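Local coordinates for protein NADH dehydrogenase, putative (Plasmodium falciparum, PDB 5JWC) that oxidises NADH with the help of a bound FAD and, as a type II NADH dehydrogenase, probably passes the electrons to ubiquinone, at residues 324-328 / 430-434; 348-354 / 382-386; 358-363 / 375-379; 365-369 / 397-403. All blocks are in the same frame, centred on the assembly; numbering follows the deposited sequence.

Contact 1 of 4, residues 324-328 / 430-434; sequences DEKLR and EAYYL
L327 lays its CD1 methyl obliquely against the ring of Y433, 3.7 Å from CD2, and the same methyl touches E430 CB and, more loosely, L434 CB. One leucine branch is thus received by three residues of the helix, E430 and L434, which are one turn apart, and Y433. Its CG lies opposite the carbonyl carbon (chi1 -57°), which directs the branch at the helix.

The far end of the Y433 ring meets the turn itself: OH lies 3.6 Å from K326 CA. A water donates both to K326 O, at 2.6 Å, and to Y433 OH, at 3.1 Å. The hydroxyl is also bonded to P451 O, so two bonds hold it and tie the helix to both loops.

The leucine is presented by a type I beta turn running from D324 to L327, whose aspartate makes an Asx turn. D324 OD2 takes the K326 N-H at 2.9 Å and the R328 N-H at 3.0 Å, the two arriving from opposite faces of the carboxylate. Its other oxygen, OD1, offers its syn lone pair to R328 NE at 2.9 Å in a salt bridge. With both oxygens engaged, the carboxylate should have little freedom to rotate, consistent with a firmly held turn.

E430 sends its carboxylate elsewhere, to K344 NZ and G341 N, and its side chain lies about 7 Å from the FAD. Helix 424-440 is wedged between the turn that follows strand 321-323 and helix 38-46, with L434 resting on F43 and on Y338 of strand 337-339.

Contact 2 of 4, residues 348-354 / 382-386; sequences PKLLHEH and TFPQL
Apolar packing centres on F383, one ring face of which is covered by L351. The CD2 methyl of L351 makes a CH-pi contact 3.5 Å from the ring centroid and only 20° off the normal, and it sits close in against F383 CG. The opposite face carries T382 CG2 from the preceding residue, so the ring is sandwiched between two methyl groups. On the T382 side, beyond the rim, K349 CD comes to 3.7 Å from CE1, brought there by a chain that leaves with CG opposite the backbone N (chi1 -179°), while K349 O lies at the ring edge. The second branch of L351 goes the other way: CD1 lies 3.6 Å from L386 CD2 and also touches Q385 CG. P348 CB meets P384 CG at 3.9 Å, a proline-to-proline contact at the start of the first segment.

These residues join the loop leaving strand 344-346 of the oxidoreductase fold to the short 3-10 turn 384-386 of the helical insertion domain, and the first loop runs on into helix 355-361.

Among the aromatic contacts, the edge of F383 is turned toward the face of H354 in an offset edge-to-face pair, centroids 5.9 Å apart and planes at 61°. H354, at the N-cap of that helix, is steadied by ND1, which donates to L350 O at 3.0 Å within the imidazole plane.

A single hydrogen bond crosses between the segments. Q385 NE2 donates to K349 O at 2.9 Å, the acceptor lying in the amide plane, and also bonds D414 OD1 of helix 403-416. Q385 OE1 is buried against P348 CB and CG without a polar partner in the model.

Contact 3 of 4, residues 358-363 / 375-379; sequences IIKILT and KQSEL
Two short helices of the insertion domain, 355-361 and 376-380, lie side by side and run in roughly opposite senses, with I358 by L379 and L362 by K375; they meet through I361 and L379 at one end and K375 at the other. I361 and L379 slide past each other in opposite directions, with I361 CD1 3.6 Å from L379 CD2. The other leucine branch, CD1, takes I358 CG2 at 4.1 Å, so L379 is straddled by residues a helical turn apart. I361 also turns its CG2, opposite its backbone N, to the outer side of the contact, where E378 OE1 comes within 3.7 Å.

Where the first helix stops, the contact becomes more polar. L362, the first residue to leave helical geometry, runs alongside the base of the K375 side chain, its CD2 3.8 Å from CG. The lysine, N-cap of helix 376-380, is bent at chi2 (-58°) and again at chi4 (-87°), which folds its amino end back to T363. There NZ stands 3.3 Å from OG1, the two chains crossing at about a right angle. A water accepts from T363 N at 3.1 Å and, weakly, from K375 NZ, linking the backbone after one helix to the side chain that starts the other.

Helix 403-416 packs on the I358 and L362 side through F406, and L386 of the following loop packs on L379.

Contact 4 of 4, residues 365-369 / 397-403; sequences NKLTS and KKGEMTP
K397 passes its CA close to S369 OG before the first bonds form at K398. There the backbone N donates to S369 OG at 2.8 Å, and K398 O receives the S369 N-H at 3.2 Å in a nearly straight bond (172°). The serine hydroxyl lies between its own backbone N and carbonyl carbon (chi1 67°), which turns it toward K398 N. A water that donates to K398 O also joins S369 OG.

G399 carries the chain past T368. At E400 the CA lies 3.5 Å from L367 O in a CA-H...O contact, and the extended side chain runs outward beside K366, its CD 4.1 Å from K366 CB. M401 N then donates to L367 O at 2.8 Å, though bent (140°). Its thioether chain curls at chi3 and brings CE to 3.4 Å from L367 O and near S369 N, covering the polar junction with a methyl group.

T402 begins the next helix as its N-cap, and P403 offers its CA to L367 CD1 at 4.0 Å. The leucine and methionine side chains both reach F406. Two loops running roughly against each other, joined by the bond from M401 N to L367 O and each followed by a capped helix, recall the paired loops of EF-hands, although the magnesium ions of the structure bind elsewhere. T368 caps helix 369-374 through A371 N, and helix 403-416 packs against both loops, with S369 and M401 on its Y409.

In the fold
Contacts 2, 3 and 4 lie within the long excursion closed by contact 1, whose segments flank the helical insertion. Contact 1 belongs to the flavin-bearing body, its centre about 17 Å from that of the chain, while contact 4, centred about 40 Å out, stands at the far end. Contacts 1 and 2, with centres 16 Å apart, meet where E325 OE1 bonds K349 N, so the root of the insertion is fastened to the turn 324-328. Contact 3 nests inside contact 2 and touches it through Q376 and L386. Contacts 3 and 4 interleave along the chain, centres about 13 Å apart. Helix 403-416 borders contacts 2, 3 and 4, giving the protruding domain a common backing.

Contact 1 of 4, residues 324-328 / 430-434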
loop_
_atom_site.group_PDB
_atom_site.type_symbol
_atom_site.label_atom_id
_atom_site.label_comp_id
_atom_site.label_asym_id
_atom_site.label_seq_id
_atom_site.Cartn_x
_atom_site.Cartn_y
_atom_site.Cartn_z
ATOM N N ASP A 324 35.789 -15.636 11.043
ATOM C CA ASP A 324 36.565 -16.820 10.710
ATOM C C ASP A 324 35.689 -17.858 10.016
ATOM O O ASP A 324 34.515 -17.598 9.720
ATOM C CB ASP A 324 37.241 -17.414 11.962
ATOM C CG ASP A 324 36.244 -17.921 13.027
ATOM O OD1 ASP A 324 36.687 -18.045 14.196
ATOM O OD2 ASP A 324 35.055 -18.214 12.732
ATOM N N GLU A 325 36.250 -19.044 9.792
ATOM C CA GLU A 325 35.587 -20.079 9.003
ATOM C C GLU A 325 34.339 -20.635 9.672
ATOM O O GLU A 325 33.576 -21.390 9.061
ATOM C CB GLU A 325 36.568 -21.211 8.690
ATOM C CG GLU A 325 37.060 -22.032 9.914
ATOM C CD GLU A 325 38.128 -21.340 10.757
ATOM O OE1 GLU A 325 38.637 -20.266 10.372
ATOM O OE2 GLU A 325 38.465 -21.883 11.828
ATOM N N LYS A 326 34.120 -20.236 10.925
ATOM C CA LYS A 326 32.965 -20.691 11.690
ATOM C C LYS A 326 31.994 -19.534 11.922
ATOM O O LYS A 326 31.033 -19.664 12.687
ATOM C CB LYS A 326 33.422 -21.300 13.024
ATOM C CG LYS A 326 33.984 -22.704 12.881
ATOM C CD LYS A 326 34.740 -23.143 14.138
ATOM C CE LYS A 326 35.318 -24.539 13.953
ATOM N NZ LYS A 326 36.261 -24.934 15.056
ATOM N N LEU A 327 32.290 -18.415 11.256
ATOM C CA LEU A 327 31.476 -17.196 11.201
ATOM C C LEU A 327 31.596 -16.361 12.468
ATOM O O LEU A 327 30.790 -15.454 12.691
ATOM C CB LEU A 327 29.993 -17.512 10.908
ATOM C CG LEU A 327 29.719 -18.300 9.632
ATOM C CD1 LEU A 327 28.221 -18.437 9.334
ATOM C CD2 LEU A 327 30.430 -17.636 8.462
ATOM N N ARG A 328 32.610 -16.658 13.284
ATOM C CA ARG A 328 32.885 -15.863 14.484
ATOM C C ARG A 328 33.655 -14.605 14.140
ATOM O O ARG A 328 34.648 -14.665 13.430
ATOM C CB ARG A 328 33.669 -16.692 15.519
ATOM C CG ARG A 328 32.901 -17.924 15.970
ATOM C CD ARG A 328 33.707 -18.843 16.872
ATOM N NE ARG A 328 34.958 -19.244 16.241
ATOM C CZ ARG A 328 35.871 -20.009 16.822
ATOM N NH1 ARG A 328 36.982 -20.322 16.168
ATOM N NH2 ARG A 328 35.669 -20.467 18.049
ATOM N N GLU A 430 24.059 -19.534 5.392
ATOM C CA GLU A 430 24.848 -19.215 6.588
ATOM C C GLU A 430 23.966 -19.244 7.830
ATOM O O GLU A 430 24.394 -19.677 8.922
ATOM C CB GLU A 430 25.518 -17.840 6.472
ATOM C CG GLU A 430 26.691 -17.765 5.498
ATOM C CD GLU A 430 27.014 -16.331 5.073
ATOM O OE1 GLU A 430 26.626 -15.386 5.797
ATOM O OE2 GLU A 430 27.652 -16.140 4.005
ATOM N N ALA A 431 22.748 -18.730 7.674
ATOM C CA ALA A 431 21.787 -18.714 8.764
ATOM C C ALA A 431 21.418 -20.128 9.182
ATOM O O ALA A 431 21.280 -20.396 10.374
ATOM C CB ALA A 431 20.511 -17.918 8.373
ATOM N N TYR A 432 21.203 -21.019 8.214
ATOM C CA TYR A 432 20.829 -22.379 8.548
ATOM C C TYR A 432 22.021 -23.121 9.171
ATOM O O TYR A 432 21.847 -23.886 10.128
ATOM C CB TYR A 432 20.271 -23.121 7.331
ATOM C CG TYR A 432 18.839 -22.691 7.027
ATOM C CD1 TYR A 432 18.097 -21.993 7.984
ATOM C CD2 TYR A 432 18.219 -22.997 5.814
ATOM C CE1 TYR A 432 16.789 -21.591 7.740
ATOM C CE2 TYR A 432 16.902 -22.606 5.563
ATOM C CZ TYR A 432 16.194 -21.898 6.537
ATOM O OH TYR A 432 14.885 -21.485 6.322
ATOM N N TYR A 433 23.212 -22.898 8.618
ATOM C CA TYR A 433 24.435 -23.488 9.155
ATOM C C TYR A 433 24.607 -23.093 10.621
ATOM O O TYR A 433 24.804 -23.949 11.485
ATOM C CB TYR A 433 25.664 -23.056 8.328
ATOM C CG TYR A 433 26.987 -23.157 9.060
ATOM C CD1 TYR A 433 27.711 -24.353 9.080
ATOM C CD2 TYR A 433 27.514 -22.059 9.727
ATOM C CE1 TYR A 433 28.936 -24.445 9.757
ATOM C CE2 TYR A 433 28.726 -22.141 10.404
ATOM C CZ TYR A 433 29.432 -23.333 10.415
ATOM O OH TYR A 433 30.635 -23.396 11.098
ATOM N N LEU A 434 24.517 -21.794 10.897
ATOM C CA LEU A 434 24.882 -21.280 12.200
ATOM C C LEU A 434 23.819 -21.593 13.265
ATOM O O LEU A 434 24.157 -21.913 14.410
ATOM C CB LEU A 434 25.132 -19.785 12.127
ATOM C CG LEU A 434 25.651 -19.165 13.417
ATOM C CD1 LEU A 434 26.974 -19.871 13.805
ATOM C CD2 LEU A 434 25.833 -17.666 13.214
HETATM O O HOH W 1 30.046 -21.893 13.705
#

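Contact 2 of 4, residues 348-354 / 382-386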
loop_
_atom_site.group_PDB
_atom_site.type_symbol
_atom_site.label_atom_id
_atom_site.label_comp_id
_atom_site.label_asym_id
_atom_site.label_seq_id
_atom_site.Cartn_x
_atom_site.Cartn_y
_atom_site.Cartn_z
ATOM N N PRO A 348 39.382 -17.354 6.531
ATOM C CA PRO A 348 39.490 -18.665 7.168
ATOM C C PRO A 348 40.856 -18.892 7.793
ATOM O O PRO A 348 41.799 -18.163 7.486
ATOM C CB PRO A 348 39.271 -19.640 6.016
ATOM C CG PRO A 348 39.768 -18.889 4.830
ATOM C CD PRO A 348 39.392 -17.454 5.062
ATOM N N LYS A 349 40.923 -19.890 8.669
ATOM C CA LYS A 349 42.175 -20.371 9.221
ATOM C C LYS A 349 43.123 -20.703 8.069
ATOM O O LYS A 349 42.733 -21.382 7.123
ATOM C CB LYS A 349 41.931 -21.601 10.096
ATOM C CG LYS A 349 43.196 -22.166 10.733
ATOM C CD LYS A 349 42.920 -23.515 11.370
ATOM C CE LYS A 349 42.055 -23.371 12.608
ATOM N NZ LYS A 349 41.742 -24.695 13.207
ATOM N N LEU A 350 44.366 -20.236 8.166
ATOM C CA LEU A 350 45.328 -20.346 7.075
ATOM C C LEU A 350 45.979 -21.724 7.008
ATOM O O LEU A 350 46.582 -22.195 7.974
ATOM C CB LEU A 350 46.396 -19.263 7.214
ATOM C CG LEU A 350 45.874 -17.830 7.105
ATOM C CD1 LEU A 350 46.871 -16.820 7.667
ATOM C CD2 LEU A 350 45.550 -17.496 5.647
ATOM N N LEU A 351 45.852 -22.352 5.845
ATOM C CA LEU A 351 46.485 -23.633 5.556
ATOM C C LEU A 351 47.980 -23.552 5.843
ATOM O O LEU A 351 48.557 -24.438 6.480
ATOM C CB LEU A 351 46.271 -24.003 4.091
ATOM C CG LEU A 351 44.888 -24.509 3.698
ATOM C CD1 LEU A 351 44.774 -24.608 2.197
ATOM C CD2 LEU A 351 44.620 -25.850 4.334
ATOM N N HIS A 352 48.605 -22.483 5.359
ATOM C CA HIS A 352 50.059 -22.429 5.398
ATOM C C HIS A 352 50.602 -22.223 6.819
ATOM O O HIS A 352 51.780 -22.464 7.063
ATOM C CB HIS A 352 50.602 -21.368 4.427
ATOM C CG HIS A 352 50.486 -19.947 4.890
ATOM N ND1 HIS A 352 49.393 -19.158 4.602
ATOM C CD2 HIS A 352 51.373 -19.139 5.518
ATOM C CE1 HIS A 352 49.591 -17.936 5.083
ATOM N NE2 HIS A 352 50.786 -17.906 5.641
ATOM N N GLU A 353 49.744 -21.825 7.757
ATOM C CA GLU A 353 50.152 -21.756 9.158
ATOM C C GLU A 353 50.000 -23.096 9.845
ATOM O O GLU A 353 50.279 -23.206 11.035
ATOM C CB GLU A 353 49.347 -20.702 9.919
ATOM C CG GLU A 353 49.652 -19.287 9.497
ATOM C CD GLU A 353 48.855 -18.263 10.285
ATOM O OE1 GLU A 353 47.863 -18.652 10.954
ATOM O OE2 GLU A 353 49.228 -17.070 10.240
ATOM N N HIS A 354 49.584 -24.116 9.098
ATOM C CA HIS A 354 49.450 -25.461 9.652
ATOM C C HIS A 354 50.074 -26.509 8.728
ATOM O O HIS A 354 49.627 -27.654 8.667
ATOM C CB HIS A 354 47.970 -25.784 9.921
ATOM C CG HIS A 354 47.332 -24.865 10.917
ATOM N ND1 HIS A 354 46.922 -23.586 10.600
ATOM C CD2 HIS A 354 47.081 -25.020 12.241
ATOM C CE1 HIS A 354 46.428 -23.001 11.676
ATOM N NE2 HIS A 354 46.513 -23.847 12.685
ATOM N N THR A 382 37.771 -28.295 8.267
ATOM C CA THR A 382 38.555 -27.261 8.926
ATOM C C THR A 382 38.875 -26.084 8.009
ATOM O O THR A 382 38.847 -24.926 8.433
ATOM C CB THR A 382 39.896 -27.830 9.460
ATOM O OG1 THR A 382 39.640 -28.856 10.428
ATOM C CG2 THR A 382 40.711 -26.742 10.091
ATOM N N PHE A 383 39.203 -26.373 6.754
ATOM C CA PHE A 383 39.655 -25.326 5.840
ATOM C C PHE A 383 38.722 -25.240 4.625
ATOM O O PHE A 383 38.826 -26.057 3.716
ATOM C CB PHE A 383 41.089 -25.599 5.358
ATOM C CG PHE A 383 42.105 -25.772 6.459
ATOM C CD1 PHE A 383 42.744 -24.673 7.018
ATOM C CD2 PHE A 383 42.463 -27.042 6.893
ATOM C CE1 PHE A 383 43.705 -24.841 8.011
ATOM C CE2 PHE A 383 43.418 -27.217 7.893
ATOM C CZ PHE A 383 44.034 -26.115 8.451
ATOM N N PRO A 384 37.801 -24.258 4.605
ATOM C CA PRO A 384 36.857 -24.239 3.472
ATOM C C PRO A 384 37.550 -23.965 2.130
ATOM O O PRO A 384 37.026 -24.330 1.077
ATOM C CB PRO A 384 35.890 -23.099 3.834
ATOM C CG PRO A 384 36.685 -22.198 4.718
ATOM C CD PRO A 384 37.584 -23.130 5.528
ATOM N N GLN A 385 38.721 -23.334 2.167
ATOM C CA GLN A 385 39.425 -22.998 0.938
ATOM C C GLN A 385 39.956 -24.245 0.187
ATOM O O GLN A 385 40.352 -24.145 -0.964
ATOM C CB GLN A 385 40.557 -21.991 1.220
ATOM C CG GLN A 385 41.659 -22.459 2.148
ATOM C CD GLN A 385 41.355 -22.186 3.611
ATOM O OE1 GLN A 385 40.285 -22.537 4.111
ATOM N NE2 GLN A 385 42.307 -21.576 4.308
ATOM N N LEU A 386 39.919 -25.413 0.820
ATOM C CA LEU A 386 40.302 -26.665 0.160
ATOM C C LEU A 386 39.163 -27.301 -0.593
ATOM O O LEU A 386 39.346 -28.332 -1.255
ATOM C CB LEU A 386 40.834 -27.689 1.180
ATOM C CG LEU A 386 42.214 -27.419 1.753
ATOM C CD1 LEU A 386 42.561 -28.464 2.813
ATOM C CD2 LEU A 386 43.232 -27.448 0.636
#

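Contact 3 of 4, residues 358-363 / 375-379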
loop_
_atom_site.group_PDB
_atom_site.type_symbol
_atom_site.label_atom_id
_atom_site.label_comp_id
_atom_site.label_asym_id
_atom_site.label_seq_id
_atom_site.Cartn_x
_atom_site.Cartn_y
_atom_site.Cartn_z
ATOM N N ILE A 358 49.305 -30.678 8.336
ATOM C CA ILE A 358 48.687 -31.202 7.127
ATOM C C ILE A 358 49.566 -32.277 6.494
ATOM O O ILE A 358 49.073 -33.306 6.042
ATOM C CB ILE A 358 48.384 -30.073 6.129
ATOM C CG1 ILE A 358 47.260 -29.199 6.695
ATOM C CG2 ILE A 358 47.953 -30.640 4.787
ATOM C CD1 ILE A 358 47.093 -27.902 5.991
ATOM N N ILE A 359 50.871 -32.037 6.461
ATOM C CA ILE A 359 51.808 -33.037 5.943
ATOM C C ILE A 359 51.636 -34.388 6.646
ATOM O O ILE A 359 51.512 -35.421 5.989
ATOM C CB ILE A 359 53.263 -32.553 6.070
ATOM C CG1 ILE A 359 53.523 -31.454 5.036
ATOM C CG2 ILE A 359 54.242 -33.703 5.848
ATOM C CD1 ILE A 359 54.724 -30.593 5.327
ATOM N N LYS A 360 51.606 -34.374 7.978
ATOM C CA LYS A 360 51.384 -35.599 8.759
ATOM C C LYS A 360 50.072 -36.283 8.382
ATOM O O LYS A 360 50.024 -37.500 8.247
ATOM C CB LYS A 360 51.409 -35.284 10.256
ATOM C CG LYS A 360 52.721 -34.670 10.728
ATOM C CD LYS A 360 52.796 -34.578 12.248
ATOM C CE LYS A 360 53.849 -33.551 12.669
ATOM N NZ LYS A 360 53.885 -33.367 14.148
ATOM N N ILE A 361 49.010 -35.497 8.217
ATOM C CA ILE A 361 47.700 -36.024 7.834
ATOM C C ILE A 361 47.733 -36.767 6.487
ATOM O O ILE A 361 47.055 -37.782 6.296
ATOM C CB ILE A 361 46.656 -34.878 7.770
ATOM C CG1 ILE A 361 46.395 -34.321 9.171
ATOM C CG2 ILE A 361 45.352 -35.351 7.149
ATOM C CD1 ILE A 361 45.484 -33.120 9.178
ATOM N N LEU A 362 48.536 -36.260 5.557
ATOM C CA LEU A 362 48.621 -36.827 4.211
ATOM C C LEU A 362 49.161 -38.261 4.194
ATOM O O LEU A 362 50.115 -38.604 4.898
ATOM C CB LEU A 362 49.458 -35.924 3.295
ATOM C CG LEU A 362 48.801 -34.565 3.024
ATOM C CD1 LEU A 362 49.409 -33.874 1.803
ATOM C CD2 LEU A 362 47.279 -34.688 2.876
ATOM N N THR A 363 48.497 -39.096 3.400
ATOM C CA THR A 363 48.797 -40.522 3.291
ATOM C C THR A 363 49.904 -40.808 2.268
ATOM O O THR A 363 49.824 -40.424 1.098
ATOM C CB THR A 363 47.506 -41.311 2.909
ATOM O OG1 THR A 363 46.810 -41.696 4.100
ATOM C CG2 THR A 363 47.818 -42.571 2.100
ATOM N N LYS A 375 42.643 -36.169 0.822
ATOM C CA LYS A 375 42.189 -35.895 2.194
ATOM C C LYS A 375 41.277 -34.674 2.228
ATOM O O LYS A 375 41.013 -34.086 3.288
ATOM C CB LYS A 375 43.376 -35.675 3.136
ATOM C CG LYS A 375 44.278 -36.900 3.312
ATOM C CD LYS A 375 43.484 -38.086 3.846
ATOM C CE LYS A 375 44.332 -39.342 3.899
ATOM N NZ LYS A 375 44.303 -40.076 2.601
ATOM N N GLN A 376 40.766 -34.322 1.059
ATOM C CA GLN A 376 40.052 -33.076 0.901
ATOM C C GLN A 376 38.686 -33.066 1.594
ATOM O O GLN A 376 38.277 -32.043 2.112
ATOM C CB GLN A 376 39.904 -32.784 -0.599
ATOM C CG GLN A 376 39.258 -31.482 -0.911
ATOM C CD GLN A 376 37.814 -31.687 -1.248
ATOM O OE1 GLN A 376 37.383 -32.819 -1.499
ATOM N NE2 GLN A 376 37.041 -30.608 -1.229
ATOM N N SER A 377 38.022 -34.212 1.671
ATOM C CA SER A 377 36.797 -34.326 2.465
ATOM C C SER A 377 37.029 -33.998 3.937
ATOM O O SER A 377 36.271 -33.242 4.532
ATOM C CB SER A 377 36.191 -35.726 2.356
ATOM O OG SER A 377 36.804 -36.609 3.281
ATOM N N GLU A 378 38.059 -34.591 4.530
ATOM C CA GLU A 378 38.334 -34.395 5.947
ATOM C C GLU A 378 38.841 -32.990 6.264
ATOM O O GLU A 378 38.422 -32.379 7.252
ATOM C CB GLU A 378 39.338 -35.437 6.449
ATOM C CG GLU A 378 39.881 -35.149 7.841
ATOM C CD GLU A 378 40.910 -36.169 8.326
ATOM O OE1 GLU A 378 41.841 -36.512 7.561
ATOM O OE2 GLU A 378 40.783 -36.618 9.487
ATOM N N LEU A 379 39.738 -32.469 5.435
ATOM C CA LEU A 379 40.382 -31.211 5.776
ATOM C C LEU A 379 39.469 -30.027 5.471
ATOM O O LEU A 379 39.629 -28.942 6.032
ATOM C CB LEU A 379 41.696 -31.075 5.003
ATOM C CG LEU A 379 42.877 -31.922 5.493
ATOM C CD1 LEU A 379 44.040 -31.834 4.510
ATOM C CD2 LEU A 379 43.305 -31.477 6.887
HETATM O O HOH W 2 46.610 -38.395 0.990
#

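Contact 4 of 4, residues 365-369 / 397-403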
loop_
_atom_site.group_PDB
_atom_site.type_symbol
_atom_site.label_atom_id
_atom_site.label_comp_id
_atom_site.label_asym_id
_atom_site.label_seq_id
_atom_site.Cartn_x
_atom_site.Cartn_y
_atom_site.Cartn_z
ATOM N N ASN A 365 54.339 -40.833 1.607
ATOM C CA ASN A 365 55.458 -39.929 1.897
ATOM C C ASN A 365 55.635 -38.805 0.871
ATOM O O ASN A 365 56.478 -37.922 1.062
ATOM C CB ASN A 365 56.770 -40.701 2.042
ATOM C CG ASN A 365 56.750 -41.683 3.202
ATOM O OD1 ASN A 365 56.420 -42.857 3.041
ATOM N ND2 ASN A 365 57.111 -41.196 4.388
ATOM N N LYS A 366 54.849 -38.836 -0.208
ATOM C CA LYS A 366 55.025 -37.876 -1.297
ATOM C C LYS A 366 53.955 -36.793 -1.331
ATOM O O LYS A 366 52.788 -37.062 -1.623
ATOM C CB LYS A 366 55.061 -38.604 -2.642
ATOM C CG LYS A 366 54.012 -39.691 -2.804
ATOM C CD LYS A 366 54.260 -40.506 -4.068
ATOM C CE LYS A 366 54.633 -39.616 -5.247
ATOM N NZ LYS A 366 54.999 -40.425 -6.452
ATOM N N LEU A 367 54.376 -35.565 -1.031
ATOM C CA LEU A 367 53.474 -34.419 -1.005
ATOM C C LEU A 367 53.113 -33.971 -2.417
ATOM O O LEU A 367 53.855 -33.220 -3.047
ATOM C CB LEU A 367 54.090 -33.236 -0.252
ATOM C CG LEU A 367 54.770 -33.512 1.081
ATOM C CD1 LEU A 367 55.534 -32.300 1.548
ATOM C CD2 LEU A 367 53.705 -33.914 2.099
ATOM N N THR A 368 51.979 -34.456 -2.911
ATOM C CA THR A 368 51.481 -34.096 -4.234
ATOM C C THR A 368 50.119 -33.431 -4.068
ATOM O O THR A 368 49.475 -33.595 -3.031
ATOM C CB THR A 368 51.340 -35.327 -5.144
ATOM O OG1 THR A 368 50.303 -36.174 -4.635
ATOM C CG2 THR A 368 52.656 -36.122 -5.174
ATOM N N SER A 369 49.677 -32.684 -5.076
ATOM C CA SER A 369 48.365 -32.059 -5.023
ATOM C C SER A 369 47.292 -33.144 -5.016
ATOM O O SER A 369 46.212 -32.950 -4.461
ATOM C CB SER A 369 48.174 -31.083 -6.186
ATOM O OG SER A 369 48.121 -31.763 -7.423
ATOM N N LYS A 397 47.380 -28.819 -10.751
ATOM C CA LYS A 397 48.027 -30.090 -10.452
ATOM C C LYS A 397 49.491 -29.830 -10.110
ATOM O O LYS A 397 50.131 -28.948 -10.684
ATOM C CB LYS A 397 47.910 -31.048 -11.638
ATOM C CG LYS A 397 46.515 -31.590 -11.851
ATOM C CD LYS A 397 46.399 -32.320 -13.192
ATOM C CE LYS A 397 45.390 -33.467 -13.135
ATOM N NZ LYS A 397 44.460 -33.447 -14.315
ATOM N N LYS A 398 50.017 -30.597 -9.166
ATOM C CA LYS A 398 51.362 -30.368 -8.675
ATOM C C LYS A 398 52.026 -31.708 -8.390
ATOM O O LYS A 398 51.448 -32.557 -7.712
ATOM C CB LYS A 398 51.314 -29.501 -7.413
ATOM C CG LYS A 398 52.500 -28.602 -7.203
ATOM C CD LYS A 398 52.394 -27.331 -8.025
ATOM C CE LYS A 398 53.553 -26.399 -7.684
ATOM N NZ LYS A 398 53.771 -25.340 -8.711
ATOM N N GLY A 399 53.238 -31.902 -8.903
ATOM C CA GLY A 399 53.970 -33.132 -8.648
ATOM C C GLY A 399 54.480 -33.168 -7.221
ATOM O O GLY A 399 54.003 -32.422 -6.355
ATOM N N GLU A 400 55.465 -34.022 -6.969
ATOM C CA GLU A 400 56.004 -34.162 -5.628
ATOM C C GLU A 400 56.698 -32.873 -5.200
ATOM O O GLU A 400 57.482 -32.303 -5.944
ATOM C CB GLU A 400 56.969 -35.346 -5.560
ATOM C CG GLU A 400 57.544 -35.600 -4.176
ATOM C CD GLU A 400 58.440 -36.836 -4.126
ATOM O OE1 GLU A 400 58.484 -37.591 -5.124
ATOM O OE2 GLU A 400 59.099 -37.046 -3.082
ATOM N N MET A 401 56.398 -32.410 -3.995
ATOM C CA MET A 401 56.925 -31.145 -3.513
ATOM C C MET A 401 57.783 -31.357 -2.277
ATOM O O MET A 401 57.534 -32.280 -1.502
ATOM C CB MET A 401 55.788 -30.181 -3.173
ATOM C CG MET A 401 55.139 -29.482 -4.346
ATOM S SD MET A 401 53.565 -28.742 -3.832
ATOM C CE MET A 401 52.515 -30.197 -3.841
ATOM N N THR A 402 58.779 -30.497 -2.082
ATOM C CA THR A 402 59.470 -30.418 -0.802
ATOM C C THR A 402 58.519 -29.761 0.199
ATOM O O THR A 402 57.541 -29.132 -0.209
ATOM C CB THR A 402 60.766 -29.609 -0.882
ATOM O OG1 THR A 402 60.445 -28.240 -1.136
ATOM C CG2 THR A 402 61.670 -30.145 -1.987
ATOM N N PRO A 403 58.774 -29.936 1.508
ATOM C CA PRO A 403 57.933 -29.257 2.498
ATOM C C PRO A 403 57.775 -27.750 2.262
ATOM O O PRO A 403 56.643 -27.260 2.335
ATOM C CB PRO A 403 58.664 -29.541 3.813
ATOM C CG PRO A 403 59.207 -30.921 3.613
ATOM C CD PRO A 403 59.616 -30.977 2.132
HETATM O O HOH W 3 49.513 -34.506 -7.910
#